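Dual specificity protein phosphatase 12 (Homo sapiens, PDB 4KI9) removes phosphate from phosphotyrosine and from phosphoserine or phosphothreonine in proteins, the work of the catalytic domain present in this chain. Local coordinates at residues A[132-135]-A[136-140]; A[146-150]-A[151-155]; A[154-157]-A[158-162]. The protein carries 2 engineered substitutions. All blocks are in the same frame, centred on the assembly; numbering follows the deposited sequence.

Contact 1: residues A[132-135]-A[136-140]; sequences FEWQ and LKLYQ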
ATOM      1  N   PHE A 132      -6.978   9.270  -1.357  1.00 30.31           N
ATOM      2  CA  PHE A 132      -6.022   8.456  -0.613  1.00 28.38           C
ATOM      3  C   PHE A 132      -5.187   9.311   0.351  1.00 26.37           C
ATOM      4  O   PHE A 132      -4.914   8.896   1.477  1.00 22.72           O
ATOM      5  CB  PHE A 132      -5.132   7.624  -1.553  1.00 23.83           C
ATOM      6  CG  PHE A 132      -5.884   6.586  -2.360  1.00 24.36           C
ATOM      7  CD1 PHE A 132      -7.161   6.183  -1.992  1.00 19.30           C
ATOM      8  CD2 PHE A 132      -5.316   6.024  -3.494  1.00 25.79           C
ATOM      9  CE1 PHE A 132      -7.857   5.231  -2.730  1.00 21.70           C
ATOM     10  CE2 PHE A 132      -5.997   5.070  -4.242  1.00 24.74           C
ATOM     11  CZ  PHE A 132      -7.276   4.673  -3.859  1.00 29.26           C
ATOM     12  N   GLU A 133      -4.790  10.510  -0.087  1.00 21.06           N
ATOM     13  CA  GLU A 133      -4.088  11.441   0.790  1.00 24.66           C
ATOM     14  C   GLU A 133      -4.881  11.727   2.058  1.00 25.17           C
ATOM     15  O   GLU A 133      -4.341  11.669   3.154  1.00 26.77           O
ATOM     16  CB  GLU A 133      -3.832  12.786   0.083  1.00 28.45           C
ATOM     17  CG  GLU A 133      -2.693  12.764  -0.903  1.00 33.69           C
ATOM     18  CD  GLU A 133      -2.188  14.164  -1.222  1.00 46.08           C
ATOM     19  OE1 GLU A 133      -2.785  15.134  -0.708  1.00 50.41           O
ATOM     20  OE2 GLU A 133      -1.195  14.288  -1.972  1.00 48.03           O
ATOM     21  N   TRP A 134      -6.158  12.057   1.892  1.00 25.52           N
ATOM     22  CA  TRP A 134      -7.039  12.347   3.020  1.00 29.00           C
ATOM     23  C   TRP A 134      -7.173  11.130   3.948  1.00 23.79           C
ATOM     24  O   TRP A 134      -7.085  11.248   5.175  1.00 24.90           O
ATOM     25  CB  TRP A 134      -8.405  12.806   2.500  1.00 29.62           C
ATOM     26  CG  TRP A 134      -9.483  12.899   3.530  1.00 30.39           C
ATOM     27  CD1 TRP A 134     -10.609  12.119   3.619  1.00 33.83           C
ATOM     28  CD2 TRP A 134      -9.549  13.824   4.617  1.00 31.44           C
ATOM     29  NE1 TRP A 134     -11.370  12.515   4.695  1.00 38.12           N
ATOM     30  CE2 TRP A 134     -10.739  13.555   5.324  1.00 35.46           C
ATOM     31  CE3 TRP A 134      -8.717  14.859   5.059  1.00 41.56           C
ATOM     32  CZ2 TRP A 134     -11.115  14.283   6.452  1.00 47.68           C
ATOM     33  CZ3 TRP A 134      -9.092  15.580   6.181  1.00 49.02           C
ATOM     34  CH2 TRP A 134     -10.281  15.289   6.865  1.00 47.09           C
ATOM     35  N   GLN A 135      -7.359   9.959   3.357  1.00 22.45           N
ATOM     36  CA  GLN A 135      -7.446   8.715   4.132  1.00 17.59           C
ATOM     37  C   GLN A 135      -6.203   8.448   4.965  1.00 18.53           C
ATOM     38  O   GLN A 135      -6.301   8.017   6.108  1.00 24.24           O
ATOM     39  CB  GLN A 135      -7.771   7.517   3.213  1.00 16.61           C
ATOM     40  CG  GLN A 135      -9.222   7.560   2.704  1.00 19.49           C
ATOM     41  CD  GLN A 135      -9.469   6.619   1.541  1.00 25.57           C
ATOM     42  OE1 GLN A 135      -9.028   5.465   1.549  1.00 25.15           O
ATOM     43  NE2 GLN A 135     -10.172   7.109   0.531  1.00 24.39           N
ATOM     44  N   LEU A 136      -5.026   8.709   4.410  1.00 21.25           N
ATOM     45  CA  LEU A 136      -3.803   8.533   5.191  1.00 21.46           C
ATOM     46  C   LEU A 136      -3.679   9.558   6.319  1.00 24.39           C
ATOM     47  O   LEU A 136      -3.086   9.275   7.363  1.00 22.41           O
ATOM     48  CB  LEU A 136      -2.564   8.563   4.295  1.00 21.99           C
ATOM     49  CG  LEU A 136      -2.407   7.330   3.412  1.00 26.96           C
ATOM     50  CD1 LEU A 136      -1.224   7.513   2.480  1.00 24.12           C
ATOM     51  CD2 LEU A 136      -2.219   6.089   4.270  1.00 22.82           C
ATOM     52  N   LYS A 137      -4.240  10.750   6.117  1.00 22.26           N
ATOM     53  CA  LYS A 137      -4.266  11.739   7.192  1.00 21.97           C
ATOM     54  C   LYS A 137      -5.154  11.246   8.327  1.00 22.22           C
ATOM     55  O   LYS A 137      -4.805  11.383   9.500  1.00 18.67           O
ATOM     56  CB  LYS A 137      -4.720  13.113   6.659  1.00 23.64           C
ATOM     57  CG  LYS A 137      -3.644  13.747   5.797  1.00 30.89           C
ATOM     58  CD  LYS A 137      -4.046  15.116   5.258  1.00 37.23           C
ATOM     59  CE  LYS A 137      -2.953  15.646   4.351  1.00 44.47           C
ATOM     60  NZ  LYS A 137      -3.452  16.677   3.406  1.00 51.41           N
ATOM     61  N   LEU A 138      -6.282  10.627   7.974  1.00 17.65           N
ATOM     62  CA  LEU A 138      -7.162  10.034   8.976  1.00 22.78           C
ATOM     63  C   LEU A 138      -6.469   8.893   9.714  1.00 19.94           C
ATOM     64  O   LEU A 138      -6.596   8.769  10.922  1.00 21.23           O
ATOM     65  CB  LEU A 138      -8.444   9.510   8.336  1.00 19.56           C
ATOM     66  CG  LEU A 138      -9.296  10.560   7.613  1.00 27.55           C
ATOM     67  CD1 LEU A 138     -10.629   9.967   7.280  1.00 22.00           C
ATOM     68  CD2 LEU A 138      -9.466  11.829   8.447  1.00 28.95           C
ATOM     69  N   TYR A 139      -5.759   8.056   8.962  1.00 21.50           N
ATOM     70  CA  TYR A 139      -4.953   6.966   9.514  1.00 20.39           C
ATOM     71  C   TYR A 139      -3.975   7.473  10.583  1.00 20.62           C
ATOM     72  O   TYR A 139      -3.912   6.920  11.672  1.00 17.52           O
ATOM     73  CB  TYR A 139      -4.187   6.291   8.375  1.00 18.33           C
ATOM     74  CG  TYR A 139      -3.616   4.902   8.645  1.00 17.40           C
ATOM     75  CD1 TYR A 139      -4.418   3.872   9.136  1.00 17.53           C
ATOM     76  CD2 TYR A 139      -2.293   4.612   8.325  1.00 17.86           C
ATOM     77  CE1 TYR A 139      -3.904   2.590   9.335  1.00 21.35           C
ATOM     78  CE2 TYR A 139      -1.763   3.334   8.524  1.00 21.34           C
ATOM     79  CZ  TYR A 139      -2.577   2.331   9.016  1.00 25.23           C
ATOM     80  OH  TYR A 139      -2.065   1.069   9.206  1.00 26.41           O
ATOM     81  N   GLN A 140      -3.220   8.522  10.268  1.00 22.65           N
ATOM     82  CA  GLN A 140      -2.335   9.166  11.243  1.00 26.97           C
ATOM     83  C   GLN A 140      -3.133   9.700  12.444  1.00 30.48           C
ATOM     84  O   GLN A 140      -2.803   9.428  13.605  1.00 25.15           O
ATOM     85  CB  GLN A 140      -1.558  10.312  10.579  1.00 27.98           C
ATOM     86  CG  GLN A 140      -0.681  11.135  11.535  1.00 28.21           C
ATOM     87  CD  GLN A 140       0.034  12.277  10.829  1.00 34.37           C
ATOM     88  OE1 GLN A 140       0.202  12.256   9.608  1.00 29.37           O
ATOM     89  NE2 GLN A 140       0.455  13.283  11.597  1.00 30.76           N
TER
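Leu138 lays its CD2 methyl over one face of the Trp134 indole, one helical turn back in helix 130-141. The methyl carbon CD2 of Leu138 stands 3.9 Å from the centroid of the six-membered ring of Trp134, 23° off the ring normal, a CH-pi contact displaced toward the rim. The ring atom nearest this methyl is Trp134 CZ2, 3.6 Å from Leu138 CD2, while the other branch, Leu138 CD1, comes to 3.7 Å from Trp134 NE1 at the pyrrole end. The indole can receive the leucine because Trp134 CG is anti to its own backbone N (chi1 169°), beside the carbonyl carbon and hence inclined toward the following turn. Four consecutive i to i+4 backbone hydrogen bonds hold this turn, from Leu136 N to Phe132 O through Tyr139 N to Gln135 O; the third, Leu138 N to Trp134 O at 3.0 Å, joins the same two residues that meet through their side chains.

In this dual-specificity phosphatase domain the helix packs between several neighbours, and its residues face different ones. Leu136 meets Thr101 and Ala102 of helix 95-108 and Phe112 of helix 112-122, while Leu138 also touches Ile152 and Tyr156 of helix 151-160. Phe132, at the start of the segment, lies against Ser94 and Arg95, two of the substrate-binding residues, where the chain enters helix 95-108, and its side chain is about 5 Å from a bound phosphate ion. The buried amide of Gln135 is satisfied through both ends: OE1 accepts from the backbone N of Leu64 and Leu65, and NE2 donates to Thr62 O. Along another side of the helix, Glu133 OE1 and Lys137 NZ are 4.4 Å apart, beyond salt-bridge distance, so any attraction between them is probably modest.

Contact 2: residues A[146-150]-A[151-155]; sequences VDTSS and AIYKQ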
ATOM      1  N   VAL A 146      -6.514   1.531  12.036  1.00 19.22           N
ATOM      2  CA  VAL A 146      -7.899   1.679  11.613  1.00 23.77           C
ATOM      3  C   VAL A 146      -8.740   1.372  12.844  1.00 30.30           C
ATOM      4  O   VAL A 146      -9.086   0.222  13.097  1.00 34.93           O
ATOM      5  CB  VAL A 146      -8.293   0.697  10.482  1.00 31.29           C
ATOM      6  CG1 VAL A 146      -9.717   0.961  10.024  1.00 32.17           C
ATOM      7  CG2 VAL A 146      -7.317   0.781   9.297  1.00 25.26           C
ATOM      8  N   ASP A 147      -9.038   2.400  13.630  1.00 27.48           N
ATOM      9  CA  ASP A 147      -9.799   2.227  14.863  1.00 23.19           C
ATOM     10  C   ASP A 147     -11.295   2.352  14.573  1.00 26.85           C
ATOM     11  O   ASP A 147     -11.824   3.458  14.475  1.00 27.79           O
ATOM     12  CB  ASP A 147      -9.327   3.275  15.880  1.00 30.38           C
ATOM     13  CG  ASP A 147     -10.096   3.237  17.193  1.00 33.57           C
ATOM     14  OD1 ASP A 147      -9.769   4.069  18.065  1.00 41.66           O
ATOM     15  OD2 ASP A 147     -11.014   2.404  17.366  1.00 34.19           O
ATOM     16  N   THR A 148     -11.989   1.223  14.451  1.00 23.89           N
ATOM     17  CA  THR A 148     -13.379   1.258  13.997  1.00 31.24           C
ATOM     18  C   THR A 148     -14.328   1.818  15.047  1.00 36.00           C
ATOM     19  O   THR A 148     -15.497   2.056  14.767  1.00 38.24           O
ATOM     20  CB  THR A 148     -13.889  -0.123  13.579  1.00 35.01           C
ATOM     21  OG1 THR A 148     -13.819  -1.008  14.702  1.00 39.63           O
ATOM     22  CG2 THR A 148     -13.061  -0.679  12.427  1.00 32.52           C
ATOM     23  N   SER A 149     -13.829   2.037  16.257  1.00 37.68           N
ATOM     24  CA  SER A 149     -14.678   2.566  17.311  1.00 38.80           C
ATOM     25  C   SER A 149     -14.484   4.067  17.460  1.00 38.64           C
ATOM     26  O   SER A 149     -15.173   4.707  18.248  1.00 45.95           O
ATOM     27  CB  SER A 149     -14.389   1.871  18.643  1.00 41.18           C
ATOM     28  OG  SER A 149     -13.378   2.562  19.355  1.00 44.80           O
ATOM     29  N   SER A 150     -13.546   4.633  16.705  1.00 32.80           N
ATOM     30  CA  SER A 150     -13.271   6.062  16.818  1.00 31.52           C
ATOM     31  C   SER A 150     -14.344   6.883  16.116  1.00 30.66           C
ATOM     32  O   SER A 150     -15.018   6.405  15.199  1.00 26.19           O
ATOM     33  CB  SER A 150     -11.883   6.412  16.269  1.00 29.07           C
ATOM     34  OG  SER A 150     -11.836   6.246  14.867  1.00 26.99           O
ATOM     35  N   ALA A 151     -14.515   8.119  16.571  1.00 32.45           N
ATOM     36  CA  ALA A 151     -15.450   9.028  15.936  1.00 32.67           C
ATOM     37  C   ALA A 151     -14.948   9.395  14.549  1.00 29.03           C
ATOM     38  O   ALA A 151     -15.744   9.640  13.646  1.00 32.01           O
ATOM     39  CB  ALA A 151     -15.647  10.290  16.793  1.00 31.41           C
ATOM     40  N   ILE A 152     -13.628   9.447  14.386  1.00 26.31           N
ATOM     41  CA  ILE A 152     -13.030   9.738  13.081  1.00 28.68           C
ATOM     42  C   ILE A 152     -13.429   8.678  12.050  1.00 26.56           C
ATOM     43  O   ILE A 152     -13.832   9.010  10.932  1.00 22.22           O
ATOM     44  CB  ILE A 152     -11.493   9.829  13.150  1.00 28.74           C
ATOM     45  CG1 ILE A 152     -11.058  11.115  13.835  1.00 32.97           C
ATOM     46  CG2 ILE A 152     -10.871   9.787  11.747  1.00 25.55           C
ATOM     47  CD1 ILE A 152      -9.582  11.161  14.077  1.00 36.68           C
ATOM     48  N   TYR A 153     -13.327   7.409  12.424  1.00 21.18           N
ATOM     49  CA  TYR A 153     -13.679   6.326  11.500  1.00 21.22           C
ATOM     50  C   TYR A 153     -15.173   6.300  11.209  1.00 24.61           C
ATOM     51  O   TYR A 153     -15.594   6.116  10.062  1.00 22.96           O
ATOM     52  CB  TYR A 153     -13.233   4.944  12.033  1.00 20.66           C
ATOM     53  CG  TYR A 153     -13.459   3.850  11.004  1.00 20.29           C
ATOM     54  CD1 TYR A 153     -14.523   2.969  11.116  1.00 21.34           C
ATOM     55  CD2 TYR A 153     -12.628   3.739   9.893  1.00 22.61           C
ATOM     56  CE1 TYR A 153     -14.739   1.979  10.165  1.00 22.36           C
ATOM     57  CE2 TYR A 153     -12.834   2.752   8.933  1.00 19.89           C
ATOM     58  CZ  TYR A 153     -13.889   1.875   9.074  1.00 21.83           C
ATOM     59  OH  TYR A 153     -14.118   0.905   8.116  1.00 22.71           O
ATOM     60  N   LYS A 154     -15.983   6.483  12.244  1.00 24.68           N
ATOM     61  CA  LYS A 154     -17.426   6.445  12.043  1.00 28.88           C
ATOM     62  C   LYS A 154     -17.870   7.565  11.111  1.00 27.81           C
ATOM     63  O   LYS A 154     -18.661   7.332  10.202  1.00 24.49           O
ATOM     64  CB  LYS A 154     -18.171   6.497  13.378  1.00 33.91           C
ATOM     65  CG  LYS A 154     -17.985   5.233  14.212  1.00 37.32           C
ATOM     66  CD  LYS A 154     -18.455   5.422  15.638  1.00 41.80           C
ATOM     67  CE  LYS A 154     -18.216   4.155  16.442  1.00 47.55           C
ATOM     68  NZ  LYS A 154     -18.404   4.378  17.904  1.00 51.79           N
ATOM     69  N   GLN A 155     -17.350   8.776  11.321  1.00 26.13           N
ATOM     70  CA  GLN A 155     -17.732   9.899  10.464  1.00 28.54           C
ATOM     71  C   GLN A 155     -17.303   9.642   9.018  1.00 26.43           C
ATOM     72  O   GLN A 155     -18.041   9.925   8.080  1.00 23.90           O
ATOM     73  CB  GLN A 155     -17.129  11.215  10.973  1.00 27.15           C
ATOM     74  CG  GLN A 155     -17.596  12.421  10.195  1.00 30.23           C
ATOM     75  CD  GLN A 155     -19.067  12.730  10.429  1.00 35.34           C
ATOM     76  OE1 GLN A 155     -19.661  12.270  11.407  1.00 33.67           O
ATOM     77  NE2 GLN A 155     -19.663  13.508   9.526  1.00 34.27           N
TER
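Tyr153 and Thr148 lie side by side and point the same way, next to the N-cap of helix 151-160, where Ser150 closes a type I beta turn running from Asp147. Thr148 CG2 rests 3.9 Å from Tyr153 CE1, and Thr148 CA sits near CD1 of the same ring. Val146 crosses the tyrosine obliquely on its CE2 side, with Val146 CG1 3.8 Å from Tyr153 CE2. The ring is thus bordered by loop residues along both its CD1-CE1 and CD2-CE2 sides, while its hydroxyl bonds to Ser66 OG beyond the contact.

Ser150 joins turn and helix. With OG placed between the backbone N and the carbonyl carbon (chi1 69°), the hydroxyl takes the N-H of Tyr153 at 3.1 Å from OG, the capping bond, and gives its own proton to Asp147 O, 2.8 Å from OG. Asp147 O also accepts from Ser150 N, so two donors from one residue grip it. Across the turn, Asp147 OD2 accepts from Ser149 N in an Asx turn, met from above the carboxylate plane, and from Ser149 OG on its syn side.

Lys154, its chain extended, runs back past Ser150 O, which its own backbone N meets in the helical bond, and ends with NZ 3.3 Å from Ser149 O in a weak hydrogen bond.

Contact 3: residues A[154-157]-A[158-162]; sequences KQYR and LQKVT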
ATOM      1  N   LYS A 154     -15.983   6.483  12.244  1.00 24.68           N
ATOM      2  CA  LYS A 154     -17.426   6.445  12.043  1.00 28.88           C
ATOM      3  C   LYS A 154     -17.870   7.565  11.111  1.00 27.81           C
ATOM      4  O   LYS A 154     -18.661   7.332  10.202  1.00 24.49           O
ATOM      5  CB  LYS A 154     -18.171   6.497  13.378  1.00 33.91           C
ATOM      6  CG  LYS A 154     -17.985   5.233  14.212  1.00 37.32           C
ATOM      7  CD  LYS A 154     -18.455   5.422  15.638  1.00 41.80           C
ATOM      8  CE  LYS A 154     -18.216   4.155  16.442  1.00 47.55           C
ATOM      9  NZ  LYS A 154     -18.404   4.378  17.904  1.00 51.79           N
ATOM     10  N   GLN A 155     -17.350   8.776  11.321  1.00 26.13           N
ATOM     11  CA  GLN A 155     -17.732   9.899  10.464  1.00 28.54           C
ATOM     12  C   GLN A 155     -17.303   9.642   9.018  1.00 26.43           C
ATOM     13  O   GLN A 155     -18.041   9.925   8.080  1.00 23.90           O
ATOM     14  CB  GLN A 155     -17.129  11.215  10.973  1.00 27.15           C
ATOM     15  CG  GLN A 155     -17.596  12.421  10.195  1.00 30.23           C
ATOM     16  CD  GLN A 155     -19.067  12.730  10.429  1.00 35.34           C
ATOM     17  OE1 GLN A 155     -19.661  12.270  11.407  1.00 33.67           O
ATOM     18  NE2 GLN A 155     -19.663  13.508   9.526  1.00 34.27           N
ATOM     19  N   TYR A 156     -16.107   9.096   8.849  1.00 23.43           N
ATOM     20  CA  TYR A 156     -15.587   8.758   7.531  1.00 23.05           C
ATOM     21  C   TYR A 156     -16.473   7.750   6.785  1.00 20.69           C
ATOM     22  O   TYR A 156     -16.701   7.887   5.579  1.00 23.71           O
ATOM     23  CB  TYR A 156     -14.178   8.183   7.690  1.00 22.20           C
ATOM     24  CG  TYR A 156     -13.613   7.490   6.472  1.00 24.51           C
ATOM     25  CD1 TYR A 156     -13.612   6.095   6.371  1.00 21.59           C
ATOM     26  CD2 TYR A 156     -13.033   8.219   5.446  1.00 26.21           C
ATOM     27  CE1 TYR A 156     -13.071   5.454   5.256  1.00 16.83           C
ATOM     28  CE2 TYR A 156     -12.485   7.587   4.331  1.00 25.64           C
ATOM     29  CZ  TYR A 156     -12.504   6.206   4.249  1.00 22.15           C
ATOM     30  OH  TYR A 156     -11.956   5.583   3.151  1.00 24.16           O
ATOM     31  N   ARG A 157     -16.954   6.732   7.493  1.00 20.19           N
ATOM     32  CA  ARG A 157     -17.817   5.721   6.876  1.00 18.90           C
ATOM     33  C   ARG A 157     -19.224   6.264   6.562  1.00 22.20           C
ATOM     34  O   ARG A 157     -19.832   5.906   5.559  1.00 26.07           O
ATOM     35  CB  ARG A 157     -17.887   4.455   7.739  1.00 23.89           C
ATOM     36  CG  ARG A 157     -16.581   3.619   7.781  1.00 20.79           C
ATOM     37  CD  ARG A 157     -16.165   3.060   6.421  1.00 20.95           C
ATOM     38  NE  ARG A 157     -17.312   2.520   5.696  1.00 21.57           N
ATOM     39  CZ  ARG A 157     -17.409   2.456   4.370  1.00 23.39           C
ATOM     40  NH1 ARG A 157     -16.409   2.874   3.597  1.00 23.83           N
ATOM     41  NH2 ARG A 157     -18.518   1.980   3.813  1.00 23.03           N
ATOM     42  N   LEU A 158     -19.743   7.136   7.414  1.00 20.17           N
ATOM     43  CA  LEU A 158     -21.006   7.800   7.105  1.00 19.88           C
ATOM     44  C   LEU A 158     -20.859   8.615   5.823  1.00 22.53           C
ATOM     45  O   LEU A 158     -21.754   8.622   4.976  1.00 21.75           O
ATOM     46  CB  LEU A 158     -21.461   8.712   8.254  1.00 27.98           C
ATOM     47  CG  LEU A 158     -21.834   8.063   9.585  1.00 27.24           C
ATOM     48  CD1 LEU A 158     -22.177   9.127  10.605  1.00 27.04           C
ATOM     49  CD2 LEU A 158     -23.021   7.121   9.372  1.00 27.65           C
ATOM     50  N   GLN A 159     -19.732   9.308   5.681  1.00 22.07           N
ATOM     51  CA  GLN A 159     -19.505  10.123   4.486  1.00 27.60           C
ATOM     52  C   GLN A 159     -19.366   9.249   3.248  1.00 21.45           C
ATOM     53  O   GLN A 159     -19.866   9.588   2.180  1.00 29.10           O
ATOM     54  CB  GLN A 159     -18.275  11.023   4.666  1.00 27.70           C
ATOM     55  CG  GLN A 159     -18.476  12.045   5.788  1.00 45.92           C
ATOM     56  CD  GLN A 159     -17.319  13.016   5.946  1.00 57.92           C
ATOM     57  OE1 GLN A 159     -17.223  13.718   6.953  1.00 57.55           O
ATOM     58  NE2 GLN A 159     -16.442  13.068   4.949  1.00 64.13           N
ATOM     59  N   LYS A 160     -18.690   8.117   3.400  1.00 19.19           N
ATOM     60  CA  LYS A 160     -18.533   7.181   2.286  1.00 21.53           C
ATOM     61  C   LYS A 160     -19.845   6.688   1.685  1.00 22.01           C
ATOM     62  O   LYS A 160     -19.932   6.480   0.469  1.00 21.51           O
ATOM     63  CB  LYS A 160     -17.627   6.009   2.691  1.00 26.23           C
ATOM     64  CG  LYS A 160     -16.145   6.337   2.535  1.00 29.87           C
ATOM     65  CD  LYS A 160     -15.780   6.389   1.057  1.00 32.29           C
ATOM     66  CE  LYS A 160     -14.375   6.897   0.837  1.00 26.84           C
ATOM     67  NZ  LYS A 160     -14.302   8.354   1.045  1.00 27.75           N
ATOM     68  N   VAL A 161     -20.877   6.515   2.509  1.00 21.25           N
ATOM     69  CA  VAL A 161     -22.139   5.968   1.991  1.00 22.31           C
ATOM     70  C   VAL A 161     -23.100   7.005   1.418  1.00 27.86           C
ATOM     71  O   VAL A 161     -24.150   6.651   0.884  1.00 28.24           O
ATOM     72  CB  VAL A 161     -22.889   5.090   3.030  1.00 20.32           C
ATOM     73  CG1 VAL A 161     -21.947   4.029   3.614  1.00 21.48           C
ATOM     74  CG2 VAL A 161     -23.485   5.945   4.154  1.00 23.88           C
ATOM     75  N   THR A 162     -22.755   8.284   1.524  1.00 22.46           N
ATOM     76  CA  THR A 162     -23.623   9.323   0.987  1.00 23.86           C
ATOM     77  C   THR A 162     -23.514   9.459  -0.530  1.00 41.27           C
ATOM     78  O   THR A 162     -22.497   9.122  -1.122  1.00 40.72           O
ATOM     79  CB  THR A 162     -23.346  10.686   1.619  1.00 34.39           C
ATOM     80  OG1 THR A 162     -22.023  11.109   1.267  1.00 35.05           O
ATOM     81  CG2 THR A 162     -23.464  10.595   3.125  1.00 31.72           C
TER
HETATM   82  O   HOH W   1     -15.318   9.672   3.448  1.00 35.98           O
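The last turns of helix 151-160, the last helix of the chain, carry this contact, in which Lys160 meets both Tyr156 and Arg157. Lys160 CG sits over one face of the Tyr156 ring, 4.2 Å from the centroid and 17° off the normal, a CH-pi contact. The bend at chi2 (-72°) turns the lysine chain toward the hydroxyl end of the phenol, with Lys160 CE 3.6 Å from Tyr156 OH, and the bend at chi4 sets NZ. The ammonium ends past the rim of the ring near CE2, on the same face, where Lys160 NZ donates to a water 2.9 Å away; that water in turn donates to Tyr156 O, which also accepts from Lys160 N.

The lysine also meets Arg157, whose chain is bent twice so that the guanidinium lays a face against Lys160 CB, 3.5 Å from Arg157 NH1. Beyond, Val161 CG1 approaches the same guanidinium obliquely. Both tyrosine and arginine direct their polar ends to Asp63, Tyr156 OH by a hydrogen bond to OD1 and Arg157 NH1 by a salt bridge to OD2. Farther round the helix, Gln159 OE1 lies 3.5 Å from Gln155 CG, the two amide planes being 78° apart.

Near the end of the segment, Gln159 O is taken by both Thr162 N and Thr162 OG1, the hydroxyl at 2.8 Å from that oxygen. The Asp63 carboxylate, shared by a phenol and a guanidinium, probably offsets part of the positive charge gathered here, while the lysine contributes mainly its aliphatic carbons to the packing and its ammonium donates to a water.

How the contacts relate
Following the chain from the N terminus, contact 1 comes first, wholly within helix 130-141. The chain then leaves that helix through a loop, and contact 2 fastens the end of this loop to the first turn of helix 151-160. Contact 3 continues along the same helix to its C-terminal end, sharing Lys154 and Gln155 with contact 2. All three are local, so none closes a long loop; contact 1 is in series with the others. The two helices are tied side by side: Tyr139 meets Val146 between contacts 1 and 2, while Gln135 touches Tyr156 between contacts 1 and 3.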